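Local coordinates for protein light Chain (Clostridium botulinum, PDB 6BVD) that is the zinc metalloprotease light chain of botulinum neurotoxin HA and, as in related serotypes, probably cleaves a neuronal SNARE protein, at residues N33-A38 / S138-L143; F39-M42 / W46-P49; F10-P15 / S81-K86. All blocks are in the same frame, centred on the assembly; numbering follows the deposited sequence.

Contact 1. Residues N33-A38 / S138-L143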
# COMPACT_ATOMS: atom_id res chain seq x y z
N ASN A 33 -17.08 -34.72 -5.73
CA ASN A 33 -16.00 -34.62 -4.73
C ASN A 33 -14.73 -33.92 -5.25
O ASN A 33 -13.61 -34.40 -5.03
CB ASN A 33 -15.63 -36.01 -4.21
CG ASN A 33 -15.94 -36.19 -2.75
OD1 ASN A 33 -15.96 -35.24 -1.97
ND2 ASN A 33 -16.21 -37.45 -2.36
N THR A 34 -14.90 -32.78 -5.91
CA THR A 34 -13.81 -32.06 -6.55
C THR A 34 -13.29 -30.97 -5.60
O THR A 34 -14.08 -30.17 -5.11
CB THR A 34 -14.28 -31.37 -7.85
OG1 THR A 34 -14.98 -32.29 -8.67
CG2 THR A 34 -13.11 -30.75 -8.61
N TYR A 35 -11.98 -30.95 -5.35
CA TYR A 35 -11.39 -29.94 -4.46
C TYR A 35 -10.53 -28.96 -5.24
O TYR A 35 -9.96 -29.32 -6.25
CB TYR A 35 -10.53 -30.59 -3.37
CG TYR A 35 -11.34 -31.26 -2.26
CD1 TYR A 35 -11.50 -30.63 -1.02
CD2 TYR A 35 -11.96 -32.49 -2.46
CE1 TYR A 35 -12.23 -31.21 -0.01
CE2 TYR A 35 -12.69 -33.08 -1.44
CZ TYR A 35 -12.83 -32.45 -0.22
OH TYR A 35 -13.56 -33.03 0.79
N PHE A 36 -10.47 -27.72 -4.76
CA PHE A 36 -9.72 -26.64 -5.40
C PHE A 36 -8.86 -25.94 -4.36
O PHE A 36 -9.32 -25.67 -3.25
CB PHE A 36 -10.66 -25.59 -6.02
CG PHE A 36 -11.53 -26.12 -7.14
CD1 PHE A 36 -11.21 -25.88 -8.47
CD2 PHE A 36 -12.70 -26.78 -6.85
CE1 PHE A 36 -12.02 -26.34 -9.49
CE2 PHE A 36 -13.53 -27.25 -7.87
CZ PHE A 36 -13.19 -27.05 -9.19
N LYS A 37 -7.64 -25.60 -4.75
CA LYS A 37 -6.75 -24.80 -3.88
C LYS A 37 -7.35 -23.39 -3.70
O LYS A 37 -7.65 -22.70 -4.68
CB LYS A 37 -5.35 -24.74 -4.48
CG LYS A 37 -4.29 -24.27 -3.48
CD LYS A 37 -2.92 -24.25 -4.07
CE LYS A 37 -1.87 -23.95 -3.00
NZ LYS A 37 -0.50 -24.06 -3.54
N ALA A 38 -7.55 -23.00 -2.45
CA ALA A 38 -8.24 -21.73 -2.12
C ALA A 38 -7.46 -20.88 -1.13
O ALA A 38 -6.64 -21.42 -0.32
CB ALA A 38 -9.66 -22.03 -1.59
N SER A 138 -22.11 -24.42 4.91
CA SER A 138 -20.77 -24.95 5.13
C SER A 138 -20.28 -25.78 3.95
O SER A 138 -21.05 -26.11 3.04
CB SER A 138 -20.75 -25.76 6.44
OG SER A 138 -21.53 -26.91 6.29
N PHE A 139 -18.98 -26.07 3.92
CA PHE A 139 -18.39 -26.91 2.87
C PHE A 139 -17.24 -27.75 3.42
O PHE A 139 -16.63 -27.40 4.44
CB PHE A 139 -17.88 -26.06 1.69
CG PHE A 139 -17.10 -24.82 2.12
CD1 PHE A 139 -15.74 -24.91 2.43
CD2 PHE A 139 -17.73 -23.58 2.20
CE1 PHE A 139 -15.00 -23.78 2.83
CE2 PHE A 139 -17.01 -22.43 2.60
CZ PHE A 139 -15.63 -22.54 2.93
N ASN A 140 -16.95 -28.86 2.73
CA ASN A 140 -15.75 -29.64 3.06
C ASN A 140 -14.44 -28.96 2.69
O ASN A 140 -14.31 -28.38 1.61
CB ASN A 140 -15.79 -31.02 2.38
CG ASN A 140 -16.71 -31.99 3.08
OD1 ASN A 140 -17.40 -31.61 4.02
ND2 ASN A 140 -16.71 -33.25 2.65
N VAL A 141 -13.45 -29.06 3.58
CA VAL A 141 -12.10 -28.63 3.24
C VAL A 141 -11.10 -29.75 3.58
O VAL A 141 -11.31 -30.53 4.52
CB VAL A 141 -11.65 -27.32 3.95
CG1 VAL A 141 -12.73 -26.25 3.86
CG2 VAL A 141 -11.25 -27.55 5.38
N LYS A 142 -10.05 -29.86 2.78
CA LYS A 142 -9.05 -30.89 2.98
C LYS A 142 -7.76 -30.27 3.53
O LYS A 142 -7.17 -29.35 2.92
CB LYS A 142 -8.82 -31.66 1.68
CG LYS A 142 -7.84 -32.83 1.78
CD LYS A 142 -7.57 -33.43 0.41
CE LYS A 142 -8.80 -34.17 -0.13
NZ LYS A 142 -8.58 -34.63 -1.55
N LEU A 143 -7.37 -30.68 4.73
CA LEU A 143 -6.20 -30.12 5.39
C LEU A 143 -4.85 -30.67 4.88
O LEU A 143 -4.79 -31.58 4.04
CB LEU A 143 -6.34 -30.32 6.91
CG LEU A 143 -7.59 -29.70 7.54
CD1 LEU A 143 -7.72 -30.09 9.01
CD2 LEU A 143 -7.68 -28.16 7.39
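Tyr35 lays its ring across the strand at Val141 and Lys142, and nearly everything in this contact touches that one side chain. The tight part takes in one flank of the ring and its hydroxyl end. On the flank, Tyr35 CE1 lies 3.8 Å from the backbone N of Lys142 and equally far from its CB. Closest of all, Tyr35 OH comes within 3.4 Å of Asn140 CB, with the amide plane turned 23° from the ring. The amide nitrogen of Asn140 is nearby too, but no hydrogen bond crosses between the segments.

The looser side is the end of the Lys142 chain, over the ring face, where both residues are partly exposed. The chain leaves with CG opposite the backbone N and then bends at chi3 (-70°), which swings the last atoms over the ring: CE sits 4.2 Å from the Tyr35 ring centroid, almost on the normal, and NZ follows at 4.5 Å in a cation-pi contact. Both segments feed into one mixed sheet, Tyr35 from the loop just before strand 36-40. Strand 21-24 lies between strands 36-40 and 138-142, consistent with the 7.8 Å between the CA atoms of Tyr35 and Val141 and with a contact made through side chains. Tyrosine suits this place because its long ring offers a face to a cation. Lysine supplies both a greasy chain and a charge, while Val141 turns its branched side chain to the buried side, against Ile22 and Val149.

Contact 2. Residues F39-M42 / W46-P49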
# COMPACT_ATOMS: atom_id res chain seq x y z
N PHE A 39 -7.69 -19.55 -1.19
CA PHE A 39 -6.85 -18.55 -0.50
C PHE A 39 -7.76 -17.59 0.28
O PHE A 39 -8.67 -16.99 -0.29
CB PHE A 39 -5.97 -17.82 -1.54
CG PHE A 39 -5.10 -18.75 -2.35
CD1 PHE A 39 -3.76 -18.92 -2.06
CD2 PHE A 39 -5.64 -19.48 -3.41
CE1 PHE A 39 -2.97 -19.75 -2.81
CE2 PHE A 39 -4.88 -20.34 -4.13
CZ PHE A 39 -3.53 -20.49 -3.84
N GLN A 40 -7.59 -17.52 1.60
CA GLN A 40 -8.50 -16.77 2.44
C GLN A 40 -7.99 -15.34 2.51
O GLN A 40 -7.13 -15.01 3.33
CB GLN A 40 -8.63 -17.34 3.87
CG GLN A 40 -9.90 -16.83 4.53
CD GLN A 40 -10.14 -17.35 5.92
OE1 GLN A 40 -11.17 -17.04 6.53
NE2 GLN A 40 -9.21 -18.16 6.45
N ILE A 41 -8.51 -14.51 1.63
CA ILE A 41 -8.04 -13.11 1.52
C ILE A 41 -8.38 -12.29 2.76
O ILE A 41 -7.65 -11.33 3.13
CB ILE A 41 -8.65 -12.48 0.17
CG1 ILE A 41 -8.15 -11.04 -0.01
CG2 ILE A 41 -10.15 -12.58 0.16
CD1 ILE A 41 -6.79 -10.99 -0.56
N MET A 42 -9.49 -12.62 3.41
CA MET A 42 -9.85 -12.00 4.70
C MET A 42 -10.75 -12.97 5.39
O MET A 42 -11.27 -13.89 4.71
CB MET A 42 -10.56 -10.62 4.54
CG MET A 42 -11.78 -10.64 3.59
SD MET A 42 -12.78 -9.09 3.65
CE MET A 42 -13.68 -9.37 5.16
N TRP A 46 -12.99 -16.48 0.60
CA TRP A 46 -12.02 -17.34 -0.08
C TRP A 46 -11.95 -16.99 -1.52
O TRP A 46 -12.98 -16.72 -2.15
CB TRP A 46 -12.41 -18.84 0.06
CG TRP A 46 -12.27 -19.29 1.46
CD1 TRP A 46 -13.20 -19.18 2.44
CD2 TRP A 46 -11.10 -19.88 2.06
NE1 TRP A 46 -12.68 -19.68 3.63
CE2 TRP A 46 -11.39 -20.10 3.42
CE3 TRP A 46 -9.83 -20.23 1.58
CZ2 TRP A 46 -10.46 -20.70 4.32
CZ3 TRP A 46 -8.89 -20.82 2.47
CH2 TRP A 46 -9.22 -21.03 3.82
N ILE A 47 -10.74 -17.03 -2.07
CA ILE A 47 -10.57 -16.90 -3.51
C ILE A 47 -10.10 -18.20 -4.15
O ILE A 47 -9.11 -18.81 -3.70
CB ILE A 47 -9.55 -15.78 -3.85
CG1 ILE A 47 -10.02 -14.47 -3.24
CG2 ILE A 47 -9.32 -15.68 -5.39
CD1 ILE A 47 -9.02 -13.33 -3.34
N ILE A 48 -10.80 -18.62 -5.21
CA ILE A 48 -10.28 -19.67 -6.08
C ILE A 48 -9.90 -19.06 -7.43
O ILE A 48 -10.77 -18.80 -8.26
CB ILE A 48 -11.29 -20.81 -6.27
CG1 ILE A 48 -11.70 -21.39 -4.90
CG2 ILE A 48 -10.71 -21.87 -7.24
CD1 ILE A 48 -12.85 -22.40 -4.96
N PRO A 49 -8.60 -18.84 -7.65
CA PRO A 49 -8.21 -18.04 -8.83
C PRO A 49 -8.19 -18.86 -10.12
O PRO A 49 -7.16 -19.02 -10.76
CB PRO A 49 -6.82 -17.55 -8.45
CG PRO A 49 -6.25 -18.72 -7.65
CD PRO A 49 -7.43 -19.27 -6.86
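This is the pairing of two antiparallel strands in a beta hairpin, 36-40 with 45-48, buried within the large mixed sheet of the protease domain. Phe39 and Ile47 form a hydrogen-bonded pair: Phe39 N gives to Ile47 O at 3.0 Å, and Ile47 N gives to Phe39 O at 2.7 Å, the straighter of the two at 166°. The same Phe39 O also receives a CA-H contact from Trp46, so two donors converge on one carbonyl.

On one face Gln40 lies over the indole of Trp46. Its CB stands 3.6 Å from the centroid of the six-membered ring, and its extended chain carries the amide on over the same ring system, stacked with the planes 13° apart and Gln40 NE2 3.5 Å from Trp46 CZ2.

The other face is apolar. Phe39 meets Pro49 roughly at right angles, CE2 to CD 3.9 Å, while Ile47, whose beta-branching suits a strand, extends its CD1 to Ile41 CB at 3.6 Å, where the chain turns a corner. Helix 83-100 covers this face, with Leu90 on Phe39 and Ile94 on Ile41.

Glutamine can serve here because its methylenes and flat amide pack on an aromatic surface while OE1 turns to Asn44 N of the loop and NE2 has a weak bond to Asn19 O; the hairpin thus keeps a hydrocarbon face toward the helix, and the N-H and C=O groups of Phe39 and Ile47 satisfy each other.

Contact 3. Residues F10-P15 / S81-K86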
# COMPACT_ATOMS: atom_id res chain seq x y z
N PHE A 10 -0.41 -14.10 -0.09
CA PHE A 10 -0.04 -15.47 -0.44
C PHE A 10 0.39 -15.48 -1.90
O PHE A 10 -0.01 -14.60 -2.69
CB PHE A 10 -1.22 -16.46 -0.22
CG PHE A 10 -2.60 -15.79 -0.21
CD1 PHE A 10 -3.10 -15.17 -1.35
CD2 PHE A 10 -3.36 -15.77 0.95
CE1 PHE A 10 -4.34 -14.54 -1.35
CE2 PHE A 10 -4.61 -15.14 0.97
CZ PHE A 10 -5.12 -14.53 -0.18
N ASN A 11 1.22 -16.45 -2.26
CA ASN A 11 1.52 -16.73 -3.66
C ASN A 11 0.78 -18.01 -4.05
O ASN A 11 0.49 -18.83 -3.18
CB ASN A 11 3.04 -16.87 -3.85
CG ASN A 11 3.79 -15.71 -3.23
OD1 ASN A 11 3.82 -14.63 -3.80
ND2 ASN A 11 4.42 -15.93 -2.08
N TYR A 12 0.46 -18.19 -5.33
CA TYR A 12 -0.32 -19.37 -5.72
C TYR A 12 0.40 -20.67 -5.32
O TYR A 12 -0.24 -21.66 -4.97
CB TYR A 12 -0.60 -19.40 -7.23
CG TYR A 12 -1.57 -20.50 -7.57
CD1 TYR A 12 -2.92 -20.35 -7.34
CD2 TYR A 12 -1.11 -21.73 -8.06
CE1 TYR A 12 -3.82 -21.39 -7.62
CE2 TYR A 12 -1.99 -22.76 -8.34
CZ TYR A 12 -3.34 -22.59 -8.12
OH TYR A 12 -4.22 -23.62 -8.40
N ASP A 13 1.73 -20.65 -5.36
CA ASP A 13 2.49 -21.85 -5.06
C ASP A 13 2.81 -22.07 -3.58
O ASP A 13 3.43 -23.07 -3.25
CB ASP A 13 3.80 -21.85 -5.84
CG ASP A 13 3.62 -22.18 -7.32
OD1 ASP A 13 2.58 -22.75 -7.73
OD2 ASP A 13 4.55 -21.87 -8.08
N ASP A 14 2.39 -21.17 -2.69
CA ASP A 14 2.62 -21.39 -1.26
C ASP A 14 1.96 -22.71 -0.82
O ASP A 14 0.86 -23.05 -1.25
CB ASP A 14 2.05 -20.28 -0.40
CG ASP A 14 2.75 -18.93 -0.58
OD1 ASP A 14 3.79 -18.83 -1.26
OD2 ASP A 14 2.20 -17.96 0.01
N PRO A 15 2.60 -23.43 0.07
CA PRO A 15 2.00 -24.71 0.49
C PRO A 15 0.74 -24.53 1.32
O PRO A 15 0.56 -23.46 1.92
CB PRO A 15 3.11 -25.38 1.32
CG PRO A 15 3.95 -24.30 1.79
CD PRO A 15 3.89 -23.17 0.74
N SER A 81 -5.12 -20.20 -17.43
CA SER A 81 -4.78 -21.61 -17.67
C SER A 81 -3.43 -21.99 -17.04
O SER A 81 -3.17 -23.16 -16.83
CB SER A 81 -4.77 -21.91 -19.16
OG SER A 81 -3.75 -21.19 -19.84
N THR A 82 -2.59 -21.01 -16.74
CA THR A 82 -1.29 -21.27 -16.12
C THR A 82 -1.19 -20.80 -14.66
O THR A 82 -1.87 -19.86 -14.25
CB THR A 82 -0.17 -20.59 -16.91
OG1 THR A 82 -0.39 -19.17 -16.87
CG2 THR A 82 -0.19 -21.05 -18.34
N ASN A 83 -0.32 -21.45 -13.89
CA ASN A 83 -0.07 -21.09 -12.51
C ASN A 83 0.47 -19.68 -12.35
O ASN A 83 0.15 -19.00 -11.38
CB ASN A 83 0.92 -22.06 -11.87
CG ASN A 83 0.26 -23.36 -11.44
OD1 ASN A 83 -0.90 -23.63 -11.76
ND2 ASN A 83 1.01 -24.17 -10.71
N THR A 84 1.29 -19.25 -13.30
CA THR A 84 1.81 -17.90 -13.25
C THR A 84 0.67 -16.88 -13.34
O THR A 84 0.62 -15.91 -12.58
CB THR A 84 2.86 -17.64 -14.37
OG1 THR A 84 4.03 -18.42 -14.09
CG2 THR A 84 3.26 -16.18 -14.40
N GLU A 85 -0.27 -17.09 -14.26
CA GLU A 85 -1.38 -16.15 -14.36
C GLU A 85 -2.38 -16.27 -13.19
O GLU A 85 -3.00 -15.28 -12.82
CB GLU A 85 -2.12 -16.33 -15.70
CG GLU A 85 -2.97 -15.09 -16.05
CD GLU A 85 -3.40 -15.02 -17.51
OE1 GLU A 85 -3.78 -16.06 -18.09
OE2 GLU A 85 -3.32 -13.91 -18.09
N LYS A 86 -2.54 -17.45 -12.60
CA LYS A 86 -3.37 -17.55 -11.40
C LYS A 86 -2.75 -16.73 -10.25
O LYS A 86 -3.46 -16.07 -9.47
CB LYS A 86 -3.55 -19.03 -10.98
CG LYS A 86 -4.28 -19.84 -12.04
CD LYS A 86 -4.55 -21.29 -11.51
CE LYS A 86 -5.35 -22.17 -12.46
NZ LYS A 86 -4.59 -22.66 -13.64
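A type I turn from Asn11 to Asp14, closed by Asp14 N to Asn11 O, brings Tyr12 to the first turn of helix 83-100, where its CA lies 6.7 Å from that of Lys86. Tyr12 CG is anti to the backbone N (chi1 -172°), which directs the ring at the helix. Lys86 runs alongside it, pointing the same way, with CB over one face at 4.2 Å from the ring centroid and CD 3.8 Å from Tyr12 CZ. The lysine thereby offers its hydrocarbon length to the tyrosine, and its ammonium end turns off to the carbonyl of Leu80.

The Asn83 and Tyr12 side chains run at about a right angle to each other, their amide and ring planes 54° apart, with Asn83 OD1 3.7 Å from Tyr12 CE2. Asn83 ND2 faces Asp13 OD1 at the same separation, too long for a hydrogen bond. Just before the helix, Thr82 is the N-cap: its OG1 accepts a weak bond from Glu85 N, a role that suits a short hydroxyl side chain.

Asp14 braces the turn from its other end. Asn11 ND2 reaches Asp14 OD1 on the syn side at 3.1 Å, and the backbone N of Asn11 comes to Asp14 OD2 from above the carboxylate plane. The same turn also meets the second subunit, where Ala397 N of that chain bonds Asp14 OD2 and Ile395 O of that chain accepts from Asn11 ND2.

How the contacts relate
From the N terminus, the chain first lays down the loop 10-15, which waits for 81-86 to close contact 3 some 65 residues later. Within that loop, strand 36-40 turns back into strand 45-48, so contact 2 is a short hairpin nested inside contact 3. It is nested in contact 1 as well, whose loop opens at 33-38 and closes only at 138-143; contacts 1 and 3 therefore cross. Strand 36-40 is common to contacts 1 and 2, and Lys37 on it probably hydrogen-bonds the carbonyls of Tyr12 and Asp14, joining contacts 1 and 3. Together they tie the N-terminal loop, the mixed sheet and helix 83-100.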